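Local coordinates for putative NADP oxidoreductase BF3122 (Bacteroides fragilis, PDB 3D1L), which is of unverified function but is probably an oxidoreductase that binds NADP through a Rossmann-type domain, at residues B[11-16]-B[71-76]; B[35-40]-B[64-69]; B[16-21]-B[39-44]. All blocks are in the same frame, centred on the assembly; numbering follows the deposited sequence.

Overall arrangement
All three contacts belong to the Rossmann-type domain, which probably binds the nucleotide; its parallel sheet runs 57-59, 35-40, 12-16, 71-74, 97-100. Interaction 1 is its buried core: two adjacent strands zipped by backbone bonds, with aliphatic side chains on both faces and a tyrosine on one. Interaction 3, also buried, lies where strands 12-16 and 35-40 end, so one backbone bond, an isoleucine-tyrosine pair, the A18 methyl and a bridging water replace the ladder. Interaction 2 is partly buried and more polar; a glutamine of strand 35-40 holds the 64-69 loop. Interactions 1 and 3 share I16, 2 and 3 share V39 and Y40, and Y72 OH bonds to N66 O, joining 1 to 2.

Interaction 1 of 3, residues B[11-16]-B[71-76]; sequences TPIVLI and LYIVSL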
ATOM      1  N   THR B  11     -24.433  28.656  -2.350  1.00 46.38           N
ATOM      2  CA  THR B  11     -25.362  27.522  -2.449  1.00 44.43           C
ATOM      3  C   THR B  11     -25.510  26.843  -1.090  1.00 43.46           C
ATOM      4  O   THR B  11     -24.513  26.363  -0.545  1.00 43.44           O
ATOM      5  CB  THR B  11     -24.799  26.483  -3.434  1.00 44.49           C
ATOM      6  OG1 THR B  11     -24.566  27.109  -4.687  1.00 43.78           O
ATOM      7  CG2 THR B  11     -25.731  25.288  -3.629  1.00 44.69           C
ATOM      8  N   PRO B  12     -26.737  26.823  -0.516  1.00 42.42           N
ATOM      9  CA  PRO B  12     -26.860  26.058   0.734  1.00 41.46           C
ATOM     10  C   PRO B  12     -26.939  24.571   0.443  1.00 40.41           C
ATOM     11  O   PRO B  12     -27.743  24.131  -0.380  1.00 40.45           O
ATOM     12  CB  PRO B  12     -28.168  26.580   1.363  1.00 41.68           C
ATOM     13  CG  PRO B  12     -28.990  27.100   0.211  1.00 41.23           C
ATOM     14  CD  PRO B  12     -28.005  27.497  -0.894  1.00 41.97           C
ATOM     15  N   ILE B  13     -26.099  23.816   1.124  1.00 39.50           N
ATOM     16  CA  ILE B  13     -25.961  22.383   0.878  1.00 39.43           C
ATOM     17  C   ILE B  13     -26.365  21.577   2.124  1.00 38.90           C
ATOM     18  O   ILE B  13     -25.976  21.929   3.233  1.00 38.18           O
ATOM     19  CB  ILE B  13     -24.486  22.042   0.485  1.00 39.22           C
ATOM     20  CG1 ILE B  13     -24.038  22.895  -0.729  1.00 38.78           C
ATOM     21  CG2 ILE B  13     -24.317  20.540   0.266  1.00 38.03           C
ATOM     22  CD1 ILE B  13     -22.574  22.787  -1.082  1.00 38.32           C
ATOM     23  N   VAL B  14     -27.130  20.499   1.921  1.00 38.78           N
ATOM     24  CA  VAL B  14     -27.408  19.490   2.985  1.00 38.74           C
ATOM     25  C   VAL B  14     -26.742  18.143   2.634  1.00 39.91           C
ATOM     26  O   VAL B  14     -26.755  17.707   1.463  1.00 39.30           O
ATOM     27  CB  VAL B  14     -28.926  19.329   3.203  1.00 38.62           C
ATOM     28  CG1 VAL B  14     -29.263  18.165   4.163  1.00 36.41           C
ATOM     29  CG2 VAL B  14     -29.543  20.650   3.714  1.00 35.90           C
ATOM     30  N   LEU B  15     -26.124  17.503   3.632  1.00 41.39           N
ATOM     31  CA  LEU B  15     -25.594  16.152   3.438  1.00 41.84           C
ATOM     32  C   LEU B  15     -26.489  15.167   4.112  1.00 40.76           C
ATOM     33  O   LEU B  15     -26.774  15.309   5.312  1.00 41.51           O
ATOM     34  CB  LEU B  15     -24.170  16.017   3.992  1.00 43.12           C
ATOM     35  CG  LEU B  15     -23.106  17.109   3.763  1.00 47.64           C
ATOM     36  CD1 LEU B  15     -21.808  16.427   4.062  1.00 53.63           C
ATOM     37  CD2 LEU B  15     -23.031  17.654   2.363  1.00 47.40           C
ATOM     38  N   ILE B  16     -26.944  14.170   3.347  1.00 39.74           N
ATOM     39  CA  ILE B  16     -27.753  13.080   3.866  1.00 38.21           C
ATOM     40  C   ILE B  16     -26.803  11.889   3.889  1.00 37.92           C
ATOM     41  O   ILE B  16     -26.556  11.237   2.848  1.00 37.20           O
ATOM     42  CB  ILE B  16     -29.040  12.784   3.008  1.00 38.69           C
ATOM     43  CG1 ILE B  16     -29.964  14.015   2.820  1.00 39.50           C
ATOM     44  CG2 ILE B  16     -29.823  11.648   3.590  1.00 37.96           C
ATOM     45  CD1 ILE B  16     -30.454  14.696   4.091  1.00 42.80           C
ATOM     46  N   LEU B  71     -29.017  22.117  -2.687  1.00 39.42           N
ATOM     47  CA  LEU B  71     -28.357  20.879  -3.033  1.00 38.70           C
ATOM     48  C   LEU B  71     -28.355  19.915  -1.856  1.00 38.53           C
ATOM     49  O   LEU B  71     -27.935  20.268  -0.751  1.00 37.70           O
ATOM     50  CB  LEU B  71     -26.921  21.146  -3.524  1.00 38.72           C
ATOM     51  CG  LEU B  71     -26.108  19.910  -3.939  1.00 37.81           C
ATOM     52  CD1 LEU B  71     -26.718  19.284  -5.193  1.00 36.39           C
ATOM     53  CD2 LEU B  71     -24.633  20.263  -4.193  1.00 38.05           C
ATOM     54  N   TYR B  72     -28.831  18.702  -2.127  1.00 38.52           N
ATOM     55  CA  TYR B  72     -28.860  17.622  -1.180  1.00 39.16           C
ATOM     56  C   TYR B  72     -27.938  16.507  -1.672  1.00 39.55           C
ATOM     57  O   TYR B  72     -28.189  15.891  -2.720  1.00 38.99           O
ATOM     58  CB  TYR B  72     -30.292  17.123  -1.024  1.00 39.43           C
ATOM     59  CG  TYR B  72     -31.185  18.155  -0.354  1.00 41.34           C
ATOM     60  CD1 TYR B  72     -31.370  18.128   1.029  1.00 41.32           C
ATOM     61  CD2 TYR B  72     -31.826  19.162  -1.094  1.00 41.88           C
ATOM     62  CE1 TYR B  72     -32.169  19.066   1.670  1.00 43.36           C
ATOM     63  CE2 TYR B  72     -32.647  20.103  -0.456  1.00 43.25           C
ATOM     64  CZ  TYR B  72     -32.796  20.041   0.925  1.00 41.28           C
ATOM     65  OH  TYR B  72     -33.563  20.929   1.592  1.00 42.17           O
ATOM     66  N   ILE B  73     -26.859  16.276  -0.925  1.00 40.31           N
ATOM     67  CA  ILE B  73     -25.866  15.261  -1.286  1.00 40.26           C
ATOM     68  C   ILE B  73     -26.112  14.007  -0.471  1.00 40.82           C
ATOM     69  O   ILE B  73     -25.965  14.014   0.755  1.00 40.30           O
ATOM     70  CB  ILE B  73     -24.420  15.738  -1.081  1.00 41.04           C
ATOM     71  CG1 ILE B  73     -24.165  17.047  -1.861  1.00 40.03           C
ATOM     72  CG2 ILE B  73     -23.432  14.582  -1.504  1.00 39.63           C
ATOM     73  CD1 ILE B  73     -22.826  17.690  -1.591  1.00 40.52           C
ATOM     74  N   VAL B  74     -26.528  12.952  -1.159  1.00 40.87           N
ATOM     75  CA  VAL B  74     -26.976  11.742  -0.508  1.00 42.29           C
ATOM     76  C   VAL B  74     -25.896  10.675  -0.645  1.00 43.98           C
ATOM     77  O   VAL B  74     -25.509  10.288  -1.748  1.00 42.56           O
ATOM     78  CB  VAL B  74     -28.354  11.288  -1.062  1.00 42.15           C
ATOM     79  CG1 VAL B  74     -28.874  10.080  -0.327  1.00 40.21           C
ATOM     80  CG2 VAL B  74     -29.373  12.472  -1.019  1.00 40.97           C
ATOM     81  N   SER B  75     -25.375  10.262   0.510  1.00 46.92           N
ATOM     82  CA  SER B  75     -24.351   9.226   0.607  1.00 49.48           C
ATOM     83  C   SER B  75     -24.876   8.132   1.517  1.00 51.56           C
ATOM     84  O   SER B  75     -24.542   8.087   2.702  1.00 53.64           O
ATOM     85  CB  SER B  75     -23.073   9.801   1.222  1.00 49.14           C
ATOM     86  OG  SER B  75     -22.495  10.785   0.402  1.00 50.14           O
ATOM     87  N   LEU B  76     -25.716   7.265   1.000  1.00 53.57           N
ATOM     88  CA  LEU B  76     -26.305   6.235   1.829  1.00 55.85           C
ATOM     89  C   LEU B  76     -26.232   4.884   1.115  1.00 57.40           C
ATOM     90  O   LEU B  76     -26.187   4.832  -0.117  1.00 57.74           O
ATOM     91  CB  LEU B  76     -27.756   6.598   2.190  1.00 55.59           C
ATOM     92  CG  LEU B  76     -28.064   7.702   3.220  1.00 56.48           C
ATOM     93  CD1 LEU B  76     -29.579   7.872   3.439  1.00 56.41           C
ATOM     94  CD2 LEU B  76     -27.369   7.466   4.564  1.00 55.29           C
TER
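V14 and Y72 are paired on adjacent parallel strands, their side chains side by side and pointing the same way. Y72 CG is beside the backbone N (chi1 -68°), and the ring's CD1 lies 3.5 Å from V14 CB; V14 CG1 and CG2 also touch this side of the ring. Farther along the same face, I16 CB meets V74 CG2 at 4.1 Å, while I16 CG2 turns to L76 CD1 at 3.8 Å. The other face carries I13, L15, L71 and I73. Here the extended I73 chain (chi2 173°) brings CD1 to 3.7 Å from I13 CG2, and L15 CD2 reaches the same methyl. Between the two faces, in the backbone, V14 N bonds to L71 O, I73 N to V14 O, I16 N to I73 O and S75 N to I16 O, all at 2.8 Å; a weak bond from L71 N to P12 O starts the ladder. Strand 12-16 is flanked by 35-40 and strand 71-74 by 97-100, the central part of a Rossmann-type sheet. Helix 20-31 covers the I13 and I73 face, with A26 on L15 and L29 on I73.

Interaction 2 of 3, residues B[35-40]-B[64-69]; sequences RIVQVY and EVNPYA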
ATOM      1  N   ARG B  35     -21.494  26.689   1.950  1.00 45.53           N
ATOM      2  CA  ARG B  35     -22.321  26.688   3.138  1.00 46.65           C
ATOM      3  C   ARG B  35     -23.027  25.337   3.311  1.00 45.63           C
ATOM      4  O   ARG B  35     -23.964  25.008   2.593  1.00 45.57           O
ATOM      5  CB  ARG B  35     -23.334  27.829   3.061  1.00 47.40           C
ATOM      6  CG  ARG B  35     -24.210  27.979   4.292  1.00 52.25           C
ATOM      7  CD  ARG B  35     -24.882  29.367   4.296  1.00 59.14           C
ATOM      8  NE  ARG B  35     -26.265  29.333   4.793  1.00 64.21           N
ATOM      9  CZ  ARG B  35     -27.346  29.671   4.080  1.00 66.65           C
ATOM     10  NH1 ARG B  35     -27.237  30.088   2.820  1.00 68.11           N
ATOM     11  NH2 ARG B  35     -28.552  29.599   4.632  1.00 67.22           N
ATOM     12  N   ILE B  36     -22.544  24.561   4.268  1.00 44.91           N
ATOM     13  CA  ILE B  36     -23.181  23.307   4.624  1.00 44.78           C
ATOM     14  C   ILE B  36     -24.116  23.622   5.778  1.00 44.51           C
ATOM     15  O   ILE B  36     -23.657  23.915   6.882  1.00 44.41           O
ATOM     16  CB  ILE B  36     -22.116  22.218   4.972  1.00 44.51           C
ATOM     17  CG1 ILE B  36     -21.305  21.895   3.708  1.00 45.72           C
ATOM     18  CG2 ILE B  36     -22.782  20.962   5.462  1.00 42.88           C
ATOM     19  CD1 ILE B  36     -19.862  21.991   3.914  1.00 48.52           C
ATOM     20  N   VAL B  37     -25.424  23.577   5.530  1.00 44.11           N
ATOM     21  CA  VAL B  37     -26.356  24.046   6.548  1.00 44.62           C
ATOM     22  C   VAL B  37     -26.598  23.004   7.631  1.00 45.04           C
ATOM     23  O   VAL B  37     -26.729  23.364   8.815  1.00 45.06           O
ATOM     24  CB  VAL B  37     -27.678  24.632   5.962  1.00 44.84           C
ATOM     25  CG1 VAL B  37     -27.354  25.739   4.954  1.00 43.57           C
ATOM     26  CG2 VAL B  37     -28.505  23.566   5.307  1.00 45.80           C
ATOM     27  N   GLN B  38     -26.644  21.725   7.236  1.00 44.42           N
ATOM     28  CA  GLN B  38     -26.762  20.641   8.194  1.00 44.04           C
ATOM     29  C   GLN B  38     -26.421  19.294   7.610  1.00 44.04           C
ATOM     30  O   GLN B  38     -26.369  19.095   6.393  1.00 44.08           O
ATOM     31  CB  GLN B  38     -28.147  20.574   8.852  1.00 44.85           C
ATOM     32  CG  GLN B  38     -29.187  20.025   7.963  1.00 44.92           C
ATOM     33  CD  GLN B  38     -30.376  19.433   8.666  1.00 43.30           C
ATOM     34  OE1 GLN B  38     -31.138  18.742   8.030  1.00 46.66           O
ATOM     35  NE2 GLN B  38     -30.567  19.711   9.948  1.00 43.75           N
ATOM     36  N   VAL B  39     -26.186  18.365   8.520  1.00 43.24           N
ATOM     37  CA  VAL B  39     -25.765  17.024   8.203  1.00 41.76           C
ATOM     38  C   VAL B  39     -26.802  16.111   8.828  1.00 41.87           C
ATOM     39  O   VAL B  39     -27.176  16.296   9.985  1.00 40.01           O
ATOM     40  CB  VAL B  39     -24.370  16.753   8.866  1.00 41.97           C
ATOM     41  CG1 VAL B  39     -23.968  15.261   8.808  1.00 41.36           C
ATOM     42  CG2 VAL B  39     -23.289  17.654   8.246  1.00 40.56           C
ATOM     43  N   TYR B  40     -27.245  15.114   8.058  1.00 42.31           N
ATOM     44  CA  TYR B  40     -28.056  14.029   8.573  1.00 41.79           C
ATOM     45  C   TYR B  40     -27.218  12.746   8.620  1.00 42.82           C
ATOM     46  O   TYR B  40     -26.446  12.453   7.694  1.00 43.02           O
ATOM     47  CB  TYR B  40     -29.302  13.800   7.701  1.00 41.11           C
ATOM     48  CG  TYR B  40     -29.880  12.434   7.937  1.00 40.40           C
ATOM     49  CD1 TYR B  40     -30.827  12.224   8.947  1.00 37.28           C
ATOM     50  CD2 TYR B  40     -29.422  11.329   7.202  1.00 39.55           C
ATOM     51  CE1 TYR B  40     -31.333  10.969   9.191  1.00 38.97           C
ATOM     52  CE2 TYR B  40     -29.907  10.055   7.455  1.00 38.74           C
ATOM     53  CZ  TYR B  40     -30.861   9.888   8.453  1.00 39.48           C
ATOM     54  OH  TYR B  40     -31.363   8.639   8.694  1.00 40.76           O
ATOM     55  N   GLU B  64     -36.641  16.138  10.477  0.50 44.54           N
ATOM     56  CA  GLU B  64     -36.015  17.388  10.922  0.50 43.90           C
ATOM     57  C   GLU B  64     -35.080  17.997   9.868  0.50 43.82           C
ATOM     58  O   GLU B  64     -34.477  19.048  10.105  0.50 43.94           O
ATOM     59  CB  GLU B  64     -35.225  17.160  12.214  0.50 44.12           C
ATOM     60  CG  GLU B  64     -36.012  17.280  13.507  0.50 42.95           C
ATOM     61  CD  GLU B  64     -35.160  16.976  14.744  0.50 43.14           C
ATOM     62  OE1 GLU B  64     -33.924  16.823  14.611  0.50 37.66           O
ATOM     63  OE2 GLU B  64     -35.738  16.891  15.861  0.50 43.76           O
ATOM     64  N   VAL B  65     -34.966  17.344   8.714  1.00 43.53           N
ATOM     65  CA  VAL B  65     -34.028  17.772   7.655  1.00 43.35           C
ATOM     66  C   VAL B  65     -34.439  19.115   7.047  1.00 42.92           C
ATOM     67  O   VAL B  65     -35.602  19.294   6.676  1.00 43.00           O
ATOM     68  CB  VAL B  65     -33.878  16.715   6.539  1.00 43.14           C
ATOM     69  CG1 VAL B  65     -33.312  17.325   5.237  1.00 42.64           C
ATOM     70  CG2 VAL B  65     -32.947  15.580   7.004  1.00 44.65           C
ATOM     71  N   ASN B  66     -33.476  20.037   6.967  1.00 42.24           N
ATOM     72  CA  ASN B  66     -33.688  21.383   6.448  1.00 41.65           C
ATOM     73  C   ASN B  66     -34.193  21.311   5.011  1.00 41.35           C
ATOM     74  O   ASN B  66     -33.507  20.785   4.141  1.00 41.36           O
ATOM     75  CB  ASN B  66     -32.396  22.190   6.562  1.00 41.83           C
ATOM     76  CG  ASN B  66     -32.522  23.597   6.015  1.00 42.59           C
ATOM     77  OD1 ASN B  66     -33.024  23.810   4.909  1.00 41.88           O
ATOM     78  ND2 ASN B  66     -32.044  24.574   6.788  1.00 42.91           N
ATOM     79  N   PRO B  67     -35.433  21.789   4.777  1.00 40.84           N
ATOM     80  CA  PRO B  67     -36.074  21.706   3.460  1.00 39.37           C
ATOM     81  C   PRO B  67     -35.792  22.896   2.536  1.00 38.59           C
ATOM     82  O   PRO B  67     -36.422  22.993   1.465  1.00 38.34           O
ATOM     83  CB  PRO B  67     -37.558  21.686   3.818  1.00 39.22           C
ATOM     84  CG  PRO B  67     -37.632  22.573   5.014  1.00 40.61           C
ATOM     85  CD  PRO B  67     -36.336  22.377   5.788  1.00 39.88           C
ATOM     86  N   TYR B  68     -34.870  23.771   2.918  1.00 37.02           N
ATOM     87  CA  TYR B  68     -34.721  25.063   2.224  1.00 37.57           C
ATOM     88  C   TYR B  68     -33.443  25.186   1.375  1.00 38.41           C
ATOM     89  O   TYR B  68     -33.223  26.214   0.738  1.00 38.02           O
ATOM     90  CB  TYR B  68     -34.871  26.255   3.199  1.00 36.44           C
ATOM     91  CG  TYR B  68     -36.106  26.166   4.061  1.00 35.17           C
ATOM     92  CD1 TYR B  68     -37.396  26.242   3.502  1.00 34.22           C
ATOM     93  CD2 TYR B  68     -35.995  25.991   5.430  1.00 33.88           C
ATOM     94  CE1 TYR B  68     -38.532  26.144   4.308  1.00 34.38           C
ATOM     95  CE2 TYR B  68     -37.111  25.893   6.230  1.00 35.24           C
ATOM     96  CZ  TYR B  68     -38.377  25.971   5.674  1.00 35.41           C
ATOM     97  OH  TYR B  68     -39.477  25.865   6.520  1.00 35.60           O
ATOM     98  N   ALA B  69     -32.656  24.102   1.333  1.00 39.14           N
ATOM     99  CA  ALA B  69     -31.390  24.058   0.624  1.00 39.88           C
ATOM    100  C   ALA B  69     -31.569  23.815  -0.874  1.00 40.50           C
ATOM    101  O   ALA B  69     -32.608  23.301  -1.326  1.00 41.64           O
ATOM    102  CB  ALA B  69     -30.477  22.979   1.244  1.00 39.46           C
TER
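Q38 and N66 make the polar link between strand 35-40 and the irregular 64-69 segment. N66 N donates to Q38 OE1 at 2.9 Å, with an N-H...O angle of 159°. The donor stands above the plane of the Q38 amide, 63° out of it. Q38 CG lies between its backbone N and carbonyl carbon (chi1 75°), and the chain is extended beyond it, carrying the amide out to the loop backbone. The same oxygen lies 3.1 Å from V65 CA, close against the chain just before the donor.

A second polar bond lies within the loop. N66 OD1 accepts from Y68 N at 2.7 Å, forming an Asx turn that fixes the N66 amide; its plane is turned well away from that of Q38.

Van der Waals contacts flank these bonds. V37 CG2 touches N66 ND2 at 4.0 Å, the two side chains crossing at about a right angle, while Y40 CB makes an apolar contact with V65 CG2 at 4.1 Å. Within the loop, P67 CG lies over the centre of one face of the Y68 ring. T59 of strand 57-59 also packs on Q38, Y40 and V65.

The chemistry is that of a loop tied to the strand by one side-chain amide and shaped from within by another: one glutamine oxygen accepts a loop N-H, which has no strand carbonyl as partner across the contact, and the asparagine that donates it shapes the turn. The loop is thereby fixed to the sheet without beta pairing between the two segments, with the V37-N66 and V65-Y40 contacts on the neighbouring residues.

Interaction 3 of 3, residues B[16-21]-B[39-44]; sequences IGAGNL and VYSRTE
I16 and Y40 form a parallel pair where their two strands end, and their side chains cross on the same face of the sheet. I16 CG2, anti to the backbone N, meets the near side of the tyrosine ring at CD2, 3.6 Å away, while CD1 of the longer branch packs against Y40 CB at 3.9 Å. Y40 CG is anti to the backbone N (chi1 161°), and G17 N lies at the ring edge, near its plane. That N-H is directed to the Y40 carbonyl: G17 N bonds to Y40 O at 2.8 Å, with the donor tilted 32° from the carbonyl plane.

Past this bond the chains separate, and A18 carries the contact. Its methyl turns toward the other segment, in contact with two side chains: A18 CB lies 3.8 Å from V39 CG1 and 3.9 Å from S41 CB. A water joins the two chains here; it accepts from A18 N at 3.1 Å and is hydrogen-bonded to S41 OG at 2.8 Å. G17 has a positive phi of 113°, a backbone shape at which a CB would crowd the carbonyl oxygen of I16. With G19 at the N-cap of helix 20-31, it fits the glycine-rich strand-turn-helix of Rossmann folds, which in relatives faces the dinucleotide phosphates.

The contact thus joins the two strands of the beta-alpha-beta unit 12-16, 20-31, 35-40 at their C-terminal ends. On one face L50 of helix 44-53 covers A18 and V39, and S46 and A47 approach S41; I88 and L84 of helix 78-89 pack on I16 and Y40. At the start of helix 20-31, N20 touches T227 of the second subunit.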
ATOM      1  N   ILE B  16     -26.944  14.170   3.347  1.00 39.74           N
ATOM      2  CA  ILE B  16     -27.753  13.080   3.866  1.00 38.21           C
ATOM      3  C   ILE B  16     -26.803  11.889   3.889  1.00 37.92           C
ATOM      4  O   ILE B  16     -26.556  11.237   2.848  1.00 37.20           O
ATOM      5  CB  ILE B  16     -29.040  12.784   3.008  1.00 38.69           C
ATOM      6  CG1 ILE B  16     -29.964  14.015   2.820  1.00 39.50           C
ATOM      7  CG2 ILE B  16     -29.823  11.648   3.590  1.00 37.96           C
ATOM      8  CD1 ILE B  16     -30.454  14.696   4.091  1.00 42.80           C
ATOM      9  N   GLY B  17     -26.238  11.627   5.060  1.00 36.44           N
ATOM     10  CA  GLY B  17     -25.176  10.635   5.176  1.00 36.99           C
ATOM     11  C   GLY B  17     -23.859  11.319   5.540  1.00 37.83           C
ATOM     12  O   GLY B  17     -23.520  12.375   4.986  1.00 37.90           O
ATOM     13  N   ALA B  18     -23.114  10.720   6.469  1.00 37.35           N
ATOM     14  CA  ALA B  18     -21.949  11.375   7.054  1.00 37.74           C
ATOM     15  C   ALA B  18     -20.741  10.426   7.120  1.00 38.09           C
ATOM     16  O   ALA B  18     -19.897  10.590   8.001  1.00 38.48           O
ATOM     17  CB  ALA B  18     -22.292  11.908   8.448  1.00 37.13           C
ATOM     18  N   GLY B  19     -20.660   9.460   6.191  1.00 37.89           N
ATOM     19  CA  GLY B  19     -19.605   8.435   6.195  1.00 37.41           C
ATOM     20  C   GLY B  19     -18.291   9.000   5.693  1.00 37.95           C
ATOM     21  O   GLY B  19     -18.105  10.232   5.708  1.00 37.84           O
ATOM     22  N   ASN B  20     -17.399   8.125   5.211  1.00 37.44           N
ATOM     23  CA  ASN B  20     -16.030   8.513   4.797  1.00 37.39           C
ATOM     24  C   ASN B  20     -15.978   9.517   3.664  1.00 37.29           C
ATOM     25  O   ASN B  20     -15.357  10.566   3.792  1.00 37.85           O
ATOM     26  CB  ASN B  20     -15.191   7.294   4.419  1.00 37.41           C
ATOM     27  CG  ASN B  20     -14.952   6.355   5.585  1.00 37.45           C
ATOM     28  OD1 ASN B  20     -15.114   6.721   6.742  1.00 38.41           O
ATOM     29  ND2 ASN B  20     -14.569   5.128   5.273  1.00 36.39           N
ATOM     30  N   LEU B  21     -16.649   9.196   2.563  1.00 37.69           N
ATOM     31  CA  LEU B  21     -16.728  10.059   1.374  1.00 37.72           C
ATOM     32  C   LEU B  21     -17.406  11.366   1.717  1.00 38.51           C
ATOM     33  O   LEU B  21     -16.906  12.437   1.383  1.00 39.19           O
ATOM     34  CB  LEU B  21     -17.456   9.328   0.212  1.00 37.40           C
ATOM     35  CG  LEU B  21     -17.713  10.052  -1.136  1.00 37.12           C
ATOM     36  CD1 LEU B  21     -17.929   9.044  -2.275  1.00 35.16           C
ATOM     37  CD2 LEU B  21     -18.870  11.051  -1.081  1.00 33.87           C
ATOM     38  N   VAL B  39     -26.186  18.365   8.520  1.00 43.24           N
ATOM     39  CA  VAL B  39     -25.765  17.024   8.203  1.00 41.76           C
ATOM     40  C   VAL B  39     -26.802  16.111   8.828  1.00 41.87           C
ATOM     41  O   VAL B  39     -27.176  16.296   9.985  1.00 40.01           O
ATOM     42  CB  VAL B  39     -24.370  16.753   8.866  1.00 41.97           C
ATOM     43  CG1 VAL B  39     -23.968  15.261   8.808  1.00 41.36           C
ATOM     44  CG2 VAL B  39     -23.289  17.654   8.246  1.00 40.56           C
ATOM     45  N   TYR B  40     -27.245  15.114   8.058  1.00 42.31           N
ATOM     46  CA  TYR B  40     -28.056  14.029   8.573  1.00 41.79           C
ATOM     47  C   TYR B  40     -27.218  12.746   8.620  1.00 42.82           C
ATOM     48  O   TYR B  40     -26.446  12.453   7.694  1.00 43.02           O
ATOM     49  CB  TYR B  40     -29.302  13.800   7.701  1.00 41.11           C
ATOM     50  CG  TYR B  40     -29.880  12.434   7.937  1.00 40.40           C
ATOM     51  CD1 TYR B  40     -30.827  12.224   8.947  1.00 37.28           C
ATOM     52  CD2 TYR B  40     -29.422  11.329   7.202  1.00 39.55           C
ATOM     53  CE1 TYR B  40     -31.333  10.969   9.191  1.00 38.97           C
ATOM     54  CE2 TYR B  40     -29.907  10.055   7.455  1.00 38.74           C
ATOM     55  CZ  TYR B  40     -30.861   9.888   8.453  1.00 39.48           C
ATOM     56  OH  TYR B  40     -31.363   8.639   8.694  1.00 40.76           O
ATOM     57  N   SER B  41     -27.373  11.967   9.691  1.00 43.61           N
ATOM     58  CA  SER B  41     -26.814  10.617   9.731  1.00 44.35           C
ATOM     59  C   SER B  41     -27.723   9.770  10.561  1.00 44.97           C
ATOM     60  O   SER B  41     -28.457  10.302  11.391  1.00 44.35           O
ATOM     61  CB  SER B  41     -25.419  10.632  10.354  1.00 44.52           C
ATOM     62  OG  SER B  41     -24.831   9.349  10.334  1.00 46.66           O
ATOM     63  N   ARG B  42     -27.674   8.455  10.347  1.00 46.07           N
ATOM     64  CA  ARG B  42     -28.478   7.547  11.156  0.50 46.90           C
ATOM     65  C   ARG B  42     -28.019   7.516  12.626  1.00 46.84           C
ATOM     66  O   ARG B  42     -28.847   7.359  13.527  1.00 46.82           O
ATOM     67  CB  ARG B  42     -28.572   6.154  10.494  0.50 46.89           C
ATOM     68  CG  ARG B  42     -29.665   6.124   9.415  0.50 47.71           C
ATOM     69  CD  ARG B  42     -29.453   5.134   8.243  0.50 48.18           C
ATOM     70  NE  ARG B  42     -28.226   5.359   7.475  0.50 49.32           N
ATOM     71  CZ  ARG B  42     -27.206   4.501   7.423  0.50 50.56           C
ATOM     72  NH1 ARG B  42     -27.252   3.341   8.079  0.50 50.55           N
ATOM     73  NH2 ARG B  42     -26.131   4.800   6.703  0.50 51.88           N
ATOM     74  N   THR B  43     -26.724   7.714  12.874  1.00 46.94           N
ATOM     75  CA  THR B  43     -26.217   7.720  14.256  1.00 47.67           C
ATOM     76  C   THR B  43     -25.735   9.101  14.719  1.00 46.64           C
ATOM     77  O   THR B  43     -25.037   9.796  13.996  1.00 46.56           O
ATOM     78  CB  THR B  43     -25.102   6.664  14.482  1.00 48.14           C
ATOM     79  OG1 THR B  43     -24.020   6.915  13.579  1.00 50.40           O
ATOM     80  CG2 THR B  43     -25.636   5.235  14.230  1.00 49.92           C
ATOM     81  N   GLU B  44     -26.105   9.470  15.936  1.00 45.66           N
ATOM     82  CA  GLU B  44     -25.774  10.773  16.483  1.00 45.74           C
ATOM     83  C   GLU B  44     -24.280  11.114  16.447  1.00 44.53           C
ATOM     84  O   GLU B  44     -23.901  12.223  16.128  1.00 44.26           O
ATOM     85  CB  GLU B  44     -26.332  10.905  17.910  1.00 45.83           C
ATOM     86  CG  GLU B  44     -26.014  12.247  18.531  1.00 48.23           C
ATOM     87  CD  GLU B  44     -27.091  12.745  19.459  1.00 51.14           C
ATOM     88  OE1 GLU B  44     -27.461  11.995  20.390  1.00 52.02           O
ATOM     89  OE2 GLU B  44     -27.545  13.899  19.270  1.00 51.13           O
TER
HETATM   90  O   HOH W   1     -24.219   8.201   7.844  1.00 55.79           O